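Local coordinates for maleate cis-trans isomerase (Pseudomonas putida, PDB 4FQ5), which probably converts maleate into fumarate by cis-trans isomerization of the C2-C3 double bond, at residues 30-35 and 250-255; 121-126 and 132-137. The protein carries 1 engineered substitution. All blocks are in the same frame, centred on the assembly; numbering follows the deposited sequence.

Both contacts bring a helix against the same parallel sheet, at different strands. Contact 1 is wholly buried: helix 244-255, close to the end of the chain, reaches an inner strand, 27-35, and one methionine spans the gap without a hydrogen bond across it. Contact 2 lies further out, against an edge strand of the sheet within this chain, 135-137, and joins helix 114-128 to this strand that follows it; it buries more surface and mixes apolar packing with a threonine-centred polar link and an arginine at the rim. The two meet at Ile136, whose CB is directed away from residues 121-126 and whose side chain packs on Ala251, Met252 and Ala255 of contact 1.

Contact 1. Residues 30-35 and 250-255; sequences VGQIVP and WAMLTA
One residue before Met252, whose side chain spans the gap to strand 30-35, the carbonyl oxygen of Ala251 is gripped twice: Ala255 N donates to Ala251 O at 2.9 Å, and Thr254 OG1 donates to the same oxygen at 2.8 Å. Both donors come from one face of the carbonyl, the hydroxyl tilted 34° from its plane, and the hydroxyl of Thr254 is thus spent on a bond within its own helix. The setting is an alpha/beta fold with two four-stranded parallel sheets. Helix 244-255 follows the last strand of one sheet and packs here on strand 27-35, an inner strand of the other.

The helix and strand segments stay 11.2 Å apart at their axes, and a single long side chain bridges the distance. Met252 is extended beyond CG (chi2 173°), which carries its thioether straight across to the strand. Its sulfur and its terminal methyl both meet one branch of Val30: Met252 SD and Met252 CE each lie 3.8 Å from Val30 CG1. That branch stands anti to the backbone N (chi1 178°), while the valine also touches Phe60 and Phe62 of the adjacent strand 59-67. The methyl then reaches past the valine to Gly31, where Met252 CE lies 3.7 Å from Gly31 O; the glycine backbone is itself hydrogen-bonded to Val98 and Gly100 of strand 98-101.

Further along the strand, Pro35 touches the bound maleic acid, at the far end from Met252. Gln32, which packs on Met41 and Ile45 of helix 41-52, adds a looser approach through its amide, with Gln32 NE2 4.4 Å from Met252 CE.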
loop_
_atom_site.group_PDB
_atom_site.type_symbol
_atom_site.label_atom_id
_atom_site.label_comp_id
_atom_site.label_asym_id
_atom_site.label_seq_id
_atom_site.Cartn_x
_atom_site.Cartn_y
_atom_site.Cartn_z
ATOM N N VAL A 30 10.699 13.147 -6.193
ATOM C CA VAL A 30 11.170 13.919 -5.050
ATOM C C VAL A 30 12.674 13.717 -4.890
ATOM O O VAL A 30 13.145 12.588 -4.819
ATOM C CB VAL A 30 10.439 13.490 -3.758
ATOM C CG1 VAL A 30 10.971 14.255 -2.548
ATOM C CG2 VAL A 30 8.938 13.710 -3.917
ATOM N N GLY A 31 13.422 14.814 -4.836
ATOM C CA GLY A 31 14.870 14.747 -4.635
ATOM C C GLY A 31 15.212 15.138 -3.215
ATOM O O GLY A 31 14.628 16.076 -2.674
ATOM N N GLN A 32 16.146 14.410 -2.603
ATOM C CA GLN A 32 16.556 14.703 -1.232
ATOM C C GLN A 32 18.072 14.822 -1.098
ATOM O O GLN A 32 18.805 13.890 -1.422
ATOM C CB GLN A 32 15.999 13.656 -0.253
ATOM C CG GLN A 32 14.482 13.512 -0.327
ATOM C CD GLN A 32 13.874 12.961 0.946
ATOM O OE1 GLN A 32 13.819 11.742 1.155
ATOM N NE2 GLN A 32 13.385 13.860 1.798
ATOM N N ILE A 33 18.533 15.980 -0.627
ATOM C CA ILE A 33 19.953 16.159 -0.292
ATOM C C ILE A 33 20.130 15.802 1.184
ATOM O O ILE A 33 19.692 16.545 2.058
ATOM C CB ILE A 33 20.436 17.609 -0.558
ATOM C CG1 ILE A 33 20.203 17.999 -2.025
ATOM C CG2 ILE A 33 21.906 17.768 -0.167
ATOM C CD1 ILE A 33 20.377 19.480 -2.312
ATOM N N VAL A 34 20.767 14.664 1.456
ATOM C CA VAL A 34 20.839 14.141 2.825
ATOM C C VAL A 34 22.279 13.982 3.308
ATOM O O VAL A 34 23.161 13.646 2.512
ATOM C CB VAL A 34 20.074 12.792 2.993
ATOM C CG1 VAL A 34 18.612 12.935 2.588
ATOM C CG2 VAL A 34 20.723 11.670 2.191
ATOM N N PRO A 35 22.519 14.218 4.618
ATOM C CA PRO A 35 23.799 13.822 5.205
ATOM C C PRO A 35 24.045 12.344 4.934
ATOM O O PRO A 35 23.099 11.554 4.944
ATOM C CB PRO A 35 23.584 14.060 6.705
ATOM C CG PRO A 35 22.577 15.154 6.762
ATOM C CD PRO A 35 21.650 14.897 5.601
ATOM N N TRP A 250 5.437 19.093 4.010
ATOM C CA TRP A 250 4.455 20.149 3.837
ATOM C C TRP A 250 4.928 21.158 2.814
ATOM O O TRP A 250 4.186 21.502 1.884
ATOM C CB TRP A 250 4.130 20.818 5.171
ATOM C CG TRP A 250 3.237 22.014 4.998
ATOM C CD1 TRP A 250 1.848 22.034 4.881
ATOM C CD2 TRP A 250 3.652 23.419 4.874
ATOM N NE1 TRP A 250 1.393 23.321 4.703
ATOM C CE2 TRP A 250 2.421 24.196 4.691
ATOM C CE3 TRP A 250 4.874 24.085 4.903
ATOM C CZ2 TRP A 250 2.438 25.577 4.544
ATOM C CZ3 TRP A 250 4.877 25.479 4.749
ATOM C CH2 TRP A 250 3.683 26.204 4.577
ATOM N N ALA A 251 6.174 21.611 2.952
ATOM C CA ALA A 251 6.728 22.613 2.035
ATOM C C ALA A 251 6.913 22.096 0.605
ATOM O O ALA A 251 6.643 22.816 -0.352
ATOM C CB ALA A 251 8.029 23.192 2.582
ATOM N N MET A 252 7.349 20.847 0.465
ATOM C CA MET A 252 7.462 20.216 -0.852
ATOM C C MET A 252 6.102 20.132 -1.552
ATOM O O MET A 252 5.971 20.509 -2.720
ATOM C CB MET A 252 8.070 18.819 -0.734
ATOM C CG MET A 252 9.572 18.781 -0.526
ATOM S SD MET A 252 10.112 17.093 -0.191
ATOM C CE MET A 252 11.866 17.271 -0.456
ATOM N N LEU A 253 5.098 19.634 -0.829
ATOM C CA LEU A 253 3.734 19.552 -1.356
ATOM C C LEU A 253 3.203 20.930 -1.778
ATOM O O LEU A 253 2.663 21.082 -2.879
ATOM C CB LEU A 253 2.803 18.915 -0.323
ATOM C CG LEU A 253 2.350 17.444 -0.372
ATOM C CD1 LEU A 253 3.051 16.547 -1.386
ATOM C CD2 LEU A 253 2.386 16.850 1.033
ATOM N N THR A 254 3.375 21.930 -0.914
ATOM C CA THR A 254 2.892 23.280 -1.224
ATOM C C THR A 254 3.620 23.871 -2.440
ATOM O O THR A 254 3.008 24.565 -3.259
ATOM C CB THR A 254 3.004 24.247 -0.026
ATOM O OG1 THR A 254 4.372 24.366 0.371
ATOM C CG2 THR A 254 2.187 23.753 1.151
ATOM N N ALA A 255 4.915 23.574 -2.566
ATOM C CA ALA A 255 5.706 24.085 -3.688
ATOM C C ALA A 255 5.245 23.471 -5.007
ATOM O O ALA A 255 5.455 24.048 -6.068
ATOM C CB ALA A 255 7.191 23.824 -3.462
#

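Contact 2. Residues 121-126 and 132-137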
loop_
_atom_site.group_PDB
_atom_site.type_symbol
_atom_site.label_atom_id
_atom_site.label_comp_id
_atom_site.label_asym_id
_atom_site.label_seq_id
_atom_site.Cartn_x
_atom_site.Cartn_y
_atom_site.Cartn_z
ATOM N N ARG A 121 20.695 29.865 -4.018
ATOM C CA ARG A 121 21.917 29.361 -4.657
ATOM C C ARG A 121 21.674 28.004 -5.313
ATOM O O ARG A 121 22.057 27.790 -6.463
ATOM C CB ARG A 121 23.082 29.274 -3.665
ATOM C CG ARG A 121 24.436 29.026 -4.326
ATOM C CD ARG A 121 25.570 28.922 -3.309
ATOM N NE ARG A 121 25.563 27.640 -2.596
ATOM C CZ ARG A 121 25.208 27.460 -1.320
ATOM N NH1 ARG A 121 24.820 28.478 -0.553
ATOM N NH2 ARG A 121 25.241 26.240 -0.804
ATOM N N LEU A 122 21.030 27.097 -4.579
ATOM C CA LEU A 122 20.687 25.776 -5.110
ATOM C C LEU A 122 19.751 25.877 -6.309
ATOM O O LEU A 122 19.932 25.160 -7.282
ATOM C CB LEU A 122 20.079 24.874 -4.026
ATOM C CG LEU A 122 20.959 24.509 -2.823
ATOM C CD1 LEU A 122 20.130 23.791 -1.770
ATOM C CD2 LEU A 122 22.173 23.681 -3.219
ATOM N N ARG A 123 18.765 26.771 -6.245
ATOM C CA ARG A 123 17.876 26.996 -7.390
ATOM C C ARG A 123 18.670 27.427 -8.629
ATOM O O ARG A 123 18.430 26.920 -9.729
ATOM C CB ARG A 123 16.758 28.006 -7.065
ATOM C CG ARG A 123 15.990 28.463 -8.299
ATOM C CD ARG A 123 14.514 28.720 -8.054
ATOM N NE ARG A 123 13.834 29.006 -9.322
ATOM C CZ ARG A 123 12.930 28.220 -9.912
ATOM N NH1 ARG A 123 12.546 27.075 -9.357
ATOM N NH2 ARG A 123 12.389 28.595 -11.063
ATOM N N ASN A 124 19.617 28.347 -8.434
ATOM C CA ASN A 124 20.490 28.820 -9.515
ATOM C C ASN A 124 21.307 27.686 -10.124
ATOM O O ASN A 124 21.403 27.572 -11.345
ATOM C CB ASN A 124 21.440 29.919 -9.020
ATOM C CG ASN A 124 20.743 31.241 -8.771
ATOM O OD1 ASN A 124 19.658 31.504 -9.298
ATOM N ND2 ASN A 124 21.379 32.097 -7.975
ATOM N N VAL A 125 21.890 26.856 -9.262
ATOM C CA VAL A 125 22.635 25.676 -9.693
ATOM C C VAL A 125 21.767 24.777 -10.587
ATOM O O VAL A 125 22.228 24.322 -11.636
ATOM C CB VAL A 125 23.200 24.885 -8.488
ATOM C CG1 VAL A 125 23.787 23.550 -8.925
ATOM C CG2 VAL A 125 24.247 25.707 -7.745
ATOM N N THR A 126 20.512 24.542 -10.191
ATOM C CA THR A 126 19.625 23.673 -10.981
ATOM C C THR A 126 19.227 24.338 -12.293
ATOM O O THR A 126 19.150 23.673 -13.333
ATOM C CB THR A 126 18.356 23.210 -10.223
ATOM O OG1 THR A 126 17.497 24.327 -9.941
ATOM C CG2 THR A 126 18.723 22.488 -8.936
ATOM N N ALA A 132 15.508 23.931 -13.710
ATOM C CA ALA A 132 15.081 24.746 -12.572
ATOM C C ALA A 132 14.067 23.981 -11.721
ATOM O O ALA A 132 13.071 23.477 -12.239
ATOM C CB ALA A 132 14.496 26.071 -13.047
ATOM N N THR A 133 14.337 23.892 -10.422
ATOM C CA THR A 133 13.542 23.079 -9.506
ATOM C C THR A 133 13.198 23.896 -8.271
ATOM O O THR A 133 14.062 24.607 -7.757
ATOM C CB THR A 133 14.351 21.862 -9.026
ATOM O OG1 THR A 133 15.052 21.291 -10.132
ATOM C CG2 THR A 133 13.445 20.822 -8.410
ATOM N N PRO A 134 11.950 23.785 -7.772
ATOM C CA PRO A 134 11.702 24.380 -6.453
ATOM C C PRO A 134 12.580 23.721 -5.391
ATOM O O PRO A 134 12.701 22.487 -5.342
ATOM C CB PRO A 134 10.210 24.117 -6.194
ATOM C CG PRO A 134 9.752 23.201 -7.284
ATOM C CD PRO A 134 10.710 23.331 -8.426
ATOM N N ILE A 135 13.209 24.560 -4.577
ATOM C CA ILE A 135 14.152 24.127 -3.559
ATOM C C ILE A 135 13.523 24.372 -2.195
ATOM O O ILE A 135 12.979 25.449 -1.944
ATOM C CB ILE A 135 15.486 24.910 -3.652
ATOM C CG1 ILE A 135 16.076 24.843 -5.077
ATOM C CG2 ILE A 135 16.478 24.439 -2.591
ATOM C CD1 ILE A 135 16.671 23.504 -5.483
ATOM N N ILE A 136 13.569 23.358 -1.340
ATOM C CA ILE A 136 13.113 23.482 0.042
ATOM C C ILE A 136 14.304 23.137 0.928
ATOM O O ILE A 136 15.050 22.208 0.630
ATOM C CB ILE A 136 11.897 22.554 0.346
ATOM C CG1 ILE A 136 10.597 23.156 -0.204
ATOM C CG2 ILE A 136 11.668 22.405 1.845
ATOM C CD1 ILE A 136 10.317 22.872 -1.660
ATOM N N THR A 137 14.517 23.921 1.977
ATOM C CA THR A 137 15.402 23.498 3.053
ATOM C C THR A 137 14.534 23.176 4.266
ATOM O O THR A 137 13.496 23.808 4.466
ATOM C CB THR A 137 16.459 24.566 3.426
ATOM O OG1 THR A 137 15.820 25.682 4.054
ATOM C CG2 THR A 137 17.230 25.039 2.181
#
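Arg123 runs along the loop that leads into strand 135-137, passing Ile135 and then Thr133 before its tip reaches Ala132 and Pro134. Its CB lies against Ile135, with Arg123 CB 3.8 Å from Ile135 CG1. With CG anti to the backbone N (chi1 169°) and a bend at chi2, the chain then passes the carbonyl of Thr133, Arg123 CD standing 4.1 Å from Thr133 O. At the tip, Arg123 NH1 is 3.3 Å from the same Thr133 O, which approaches the guanidinium obliquely. Pro134 N sits at the edge of the group, near its plane, whereas the methyl of Ala132 lies over one face, offset toward the rim, with Ala132 CB 3.8 Å from Arg123 NH2. The arginine thus borders the exposed side of the contact.

Next to the arginine, Ile135 packs on the helix backbone as well as on side chains. Ile135 CG1 comes within 3.5 Å of Arg123 N, and Ile135 CG2 meets CD1 of the buried Leu122 where the two side chains cross at about a right angle. This is the second half of a beta-alpha-beta crossover: the connection from strand 98-101 to its parallel neighbour 135-137 runs through helices 104-108 and 114-128, and the second of these packs back on both strands, Leu122 also touching Tyr101, and Thr126 touching Met99.

Thr126 supplies the polar link. Its hydroxyl, turned between the backbone N and the carbonyl carbon (chi1 66°), donates from Thr126 OG1 to Arg123 O at 2.8 Å and accepts from Thr133 N at 3.2 Å, the latter bond bent to 141°. The side chain of Thr133 crosses that of Thr126, but its hydroxyl is hydrogen-bonded to Ala131 O. The methyl of Thr126 reaches tip to tip toward Ile135 CD1.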